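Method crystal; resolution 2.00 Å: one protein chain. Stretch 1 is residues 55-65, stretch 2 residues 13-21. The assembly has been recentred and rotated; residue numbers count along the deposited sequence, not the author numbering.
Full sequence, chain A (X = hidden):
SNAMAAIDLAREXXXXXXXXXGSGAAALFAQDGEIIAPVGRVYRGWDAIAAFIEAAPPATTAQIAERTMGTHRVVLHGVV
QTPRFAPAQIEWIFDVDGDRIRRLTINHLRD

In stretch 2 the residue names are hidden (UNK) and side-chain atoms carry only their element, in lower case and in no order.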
# COMPACT_ATOMS: atom_id res chain seq x y z
N ALA A 55 7.20 -9.69 5.58
CA ALA A 55 5.84 -9.27 5.91
C ALA A 55 4.80 -9.67 4.85
O ALA A 55 3.59 -9.53 5.11
CB ALA A 55 5.83 -7.76 6.13
N ALA A 56 5.23 -10.17 3.68
CA ALA A 56 4.32 -10.58 2.61
C ALA A 56 3.50 -11.80 3.00
O ALA A 56 3.98 -12.68 3.71
CB ALA A 56 5.12 -10.91 1.34
N PRO A 57 2.25 -11.89 2.54
CA PRO A 57 1.49 -13.13 2.72
C PRO A 57 2.06 -14.23 1.85
O PRO A 57 2.75 -13.93 0.86
CB PRO A 57 0.08 -12.74 2.24
CG PRO A 57 0.32 -11.66 1.24
CD PRO A 57 1.49 -10.87 1.78
N PRO A 58 1.84 -15.51 2.20
CA PRO A 58 2.08 -16.59 1.22
C PRO A 58 1.50 -16.22 -0.13
O PRO A 58 0.32 -15.87 -0.25
CB PRO A 58 1.36 -17.79 1.84
CG PRO A 58 1.42 -17.52 3.30
CD PRO A 58 1.32 -16.04 3.47
N ALA A 59 2.36 -16.23 -1.15
CA ALA A 59 1.98 -15.79 -2.48
C ALA A 59 2.94 -16.42 -3.47
O ALA A 59 4.06 -16.78 -3.11
CB ALA A 59 2.00 -14.26 -2.58
N THR A 60 2.51 -16.56 -4.72
CA THR A 60 3.42 -16.94 -5.78
C THR A 60 3.40 -15.87 -6.86
O THR A 60 2.34 -15.33 -7.19
CB THR A 60 3.08 -18.31 -6.40
OG1 THR A 60 1.82 -18.23 -7.07
CG2 THR A 60 3.03 -19.38 -5.33
N THR A 61 4.57 -15.57 -7.40
CA THR A 61 4.77 -14.54 -8.40
C THR A 61 5.15 -15.21 -9.71
O THR A 61 6.23 -15.78 -9.81
CB THR A 61 5.87 -13.58 -7.97
OG1 THR A 61 5.54 -12.99 -6.70
CG2 THR A 61 6.06 -12.51 -9.02
N ALA A 62 4.27 -15.13 -10.71
CA ALA A 62 4.46 -15.85 -11.96
C ALA A 62 4.01 -14.97 -13.13
O ALA A 62 3.78 -13.76 -12.98
CB ALA A 62 3.70 -17.19 -11.92
N GLN A 63 3.90 -15.59 -14.31
CA GLN A 63 3.61 -14.91 -15.58
C GLN A 63 4.44 -13.64 -15.75
O GLN A 63 3.93 -12.57 -16.06
CB GLN A 63 2.12 -14.59 -15.70
CG GLN A 63 1.18 -15.79 -15.64
CD GLN A 63 -0.27 -15.35 -15.58
OE1 GLN A 63 -0.95 -15.60 -14.59
NE2 GLN A 63 -0.73 -14.68 -16.62
N ILE A 64 5.75 -13.78 -15.51
CA ILE A 64 6.64 -12.64 -15.61
C ILE A 64 6.87 -12.29 -17.08
O ILE A 64 7.23 -13.14 -17.89
CB ILE A 64 7.97 -12.94 -14.91
CG1 ILE A 64 7.71 -13.15 -13.41
CG2 ILE A 64 8.93 -11.78 -15.14
CD1 ILE A 64 7.41 -11.85 -12.67
N ALA A 65 6.62 -11.04 -17.42
CA ALA A 65 7.02 -10.51 -18.72
C ALA A 65 8.14 -9.51 -18.47
O ALA A 65 8.00 -8.61 -17.63
CB ALA A 65 5.85 -9.86 -19.46
N UNK A 13 15.66 -11.97 -7.82
CA UNK A 13 14.81 -11.34 -6.82
C UNK A 13 13.45 -12.01 -6.79
O UNK A 13 12.98 -12.43 -5.74
o UNK A 13 10.87 -7.59 -3.50
c UNK A 13 14.06 -8.70 -4.91
c UNK A 13 11.79 -8.11 -4.38
c UNK A 13 14.68 -9.83 -7.10
c UNK A 13 11.37 -8.60 -5.60
c UNK A 13 13.67 -9.19 -6.16
c UNK A 13 12.31 -9.16 -6.47
c UNK A 13 13.13 -8.15 -4.03
N UNK A 14 12.84 -12.18 -7.96
CA UNK A 14 11.55 -12.88 -8.01
C UNK A 14 11.67 -14.29 -7.45
O UNK A 14 10.78 -14.77 -6.73
c UNK A 14 11.01 -12.90 -9.46
c UNK A 14 9.66 -13.68 -9.53
c UNK A 14 9.72 -10.67 -9.22
c UNK A 14 10.82 -11.48 -9.99
N UNK A 15 12.74 -15.00 -7.79
CA UNK A 15 12.86 -16.37 -7.31
C UNK A 15 12.96 -16.40 -5.79
O UNK A 15 12.35 -17.25 -5.12
o UNK A 15 14.21 -18.39 -7.52
c UNK A 15 14.08 -17.05 -7.95
N UNK A 16 13.70 -15.44 -5.22
CA UNK A 16 13.90 -15.41 -3.77
C UNK A 16 12.62 -15.04 -3.03
O UNK A 16 12.32 -15.61 -1.97
n UNK A 16 15.61 -19.35 -4.62
n UNK A 16 16.42 -17.25 -4.14
c UNK A 16 15.97 -18.43 -3.72
c UNK A 16 16.83 -16.15 -3.26
c UNK A 16 16.42 -14.82 -3.83
c UNK A 16 15.02 -14.42 -3.41
n UNK A 16 15.86 -18.70 -2.42
N UNK A 17 11.83 -14.12 -3.58
CA UNK A 17 10.56 -13.75 -2.97
C UNK A 17 9.56 -14.90 -3.03
O UNK A 17 8.86 -15.18 -2.04
c UNK A 17 10.03 -12.46 -3.62
c UNK A 17 10.87 -11.29 -3.17
c UNK A 17 8.57 -12.25 -3.25
N UNK A 18 9.51 -15.64 -4.16
CA UNK A 18 8.68 -16.86 -4.19
C UNK A 18 9.11 -17.86 -3.13
O UNK A 18 8.28 -18.66 -2.66
c UNK A 18 7.85 -16.86 -6.57
o UNK A 18 6.72 -16.52 -6.24
n UNK A 18 8.34 -16.65 -7.78
c UNK A 18 8.75 -17.53 -5.56
N UNK A 19 10.39 -17.87 -2.76
CA UNK A 19 10.87 -18.76 -1.73
C UNK A 19 10.76 -18.20 -0.33
O UNK A 19 11.30 -18.81 0.60
N UNK A 20 10.11 -17.05 -0.15
CA UNK A 20 9.97 -16.35 1.12
C UNK A 20 11.32 -15.94 1.71
O UNK A 20 11.42 -15.65 2.91
c UNK A 20 5.63 -15.55 3.82
c UNK A 20 6.74 -17.46 2.70
n UNK A 20 5.60 -14.25 4.06
n UNK A 20 6.59 -16.05 3.05
n UNK A 20 4.70 -16.35 4.34
c UNK A 20 7.81 -17.64 1.64
c UNK A 20 9.18 -17.19 2.14
N UNK A 21 12.36 -15.88 0.88
CA UNK A 21 13.74 -15.86 1.35
C UNK A 21 14.17 -14.40 1.45
O UNK A 21 14.78 -13.85 0.54
c UNK A 21 14.61 -16.68 0.41
c UNK A 21 16.07 -16.68 0.81
o UNK A 21 16.42 -16.15 1.89
o UNK A 21 16.86 -17.21 0.03
O HOH W 1 5.75 -19.35 -3.83

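Position 13 carries one carbon leading to a six-carbon ring that bears a single oxygen, and its side chain makes no contact with stretch 1; the ring and its oxygen identify tyrosine, Y13. At position 14 four carbons fork at the first, one arm being two carbons long, and they approach the side chains of T61 and I64; this is isoleucine, I14. Its CA-to-CB bond points toward stretch 1, and the short arm of the fork, CG2, lies 3.8 Å from T61 CG2 and 4.3 Å from I64 CD1.

Position 15 has one carbon and one oxygen, the side chain of serine, S15, whose CA-to-CB bond points away from stretch 1. Position 16 shows three carbons, a nitrogen, and a carbon with two further nitrogens. This is arginine, R16, out of reach of stretch 1; its NH2 makes a weak hydrogen bond to S15 OG at 3.4 Å. Position 17 has one carbon carrying two others and makes no close contact with stretch 1, hence valine, V17; its CA-to-CB bond points sideways, and CG1 comes to 4.7 Å from T61 OG1.

At position 18 there are two carbons, the second bearing one oxygen and one nitrogen. Both polar atoms meet the backbone of T61, the oxygen facing its N and the nitrogen its O, as expected of asparagine, N18. T61 N donates to N18 OD1 at 2.6 Å, while N18 ND2 donates to T61 O at 3.1 Å.

Position 19 has no side-chain atoms and is glycine, G19, the first residue to leave helical geometry. Position 20 again has three carbons, a nitrogen, and a carbon with two nitrogens, reaching A56 and the two prolines: a second arginine, R20. Its guanidinium has P57 C and P58 N over one face, with NH1 3.5 Å from P58 CD. The group is poorly ordered, so its exact placement carries little weight. Position 21 has two carbons, the second with two oxygens: aspartate, D21. Its OD2 forms a salt bridge with R16 NH1 at 3.0 Å, and its side chain caps the helix that follows.

The contact is centred on N18, whose amide satisfies both the N and the O of T61 much as a neighbouring strand would. The paired bonds, with N-H...acceptor angles near 160°, tie the end of the helix to the start of the strand, and water 1 adds a link by donating to N18 O (2.9 Å) and A59 O (3.2 Å). One helical turn earlier, I14 packs against T61 and I64, consistent with the helix and strand running in roughly opposing directions, at 140°.

Stretch 2 (13-21) YISRVNGRD
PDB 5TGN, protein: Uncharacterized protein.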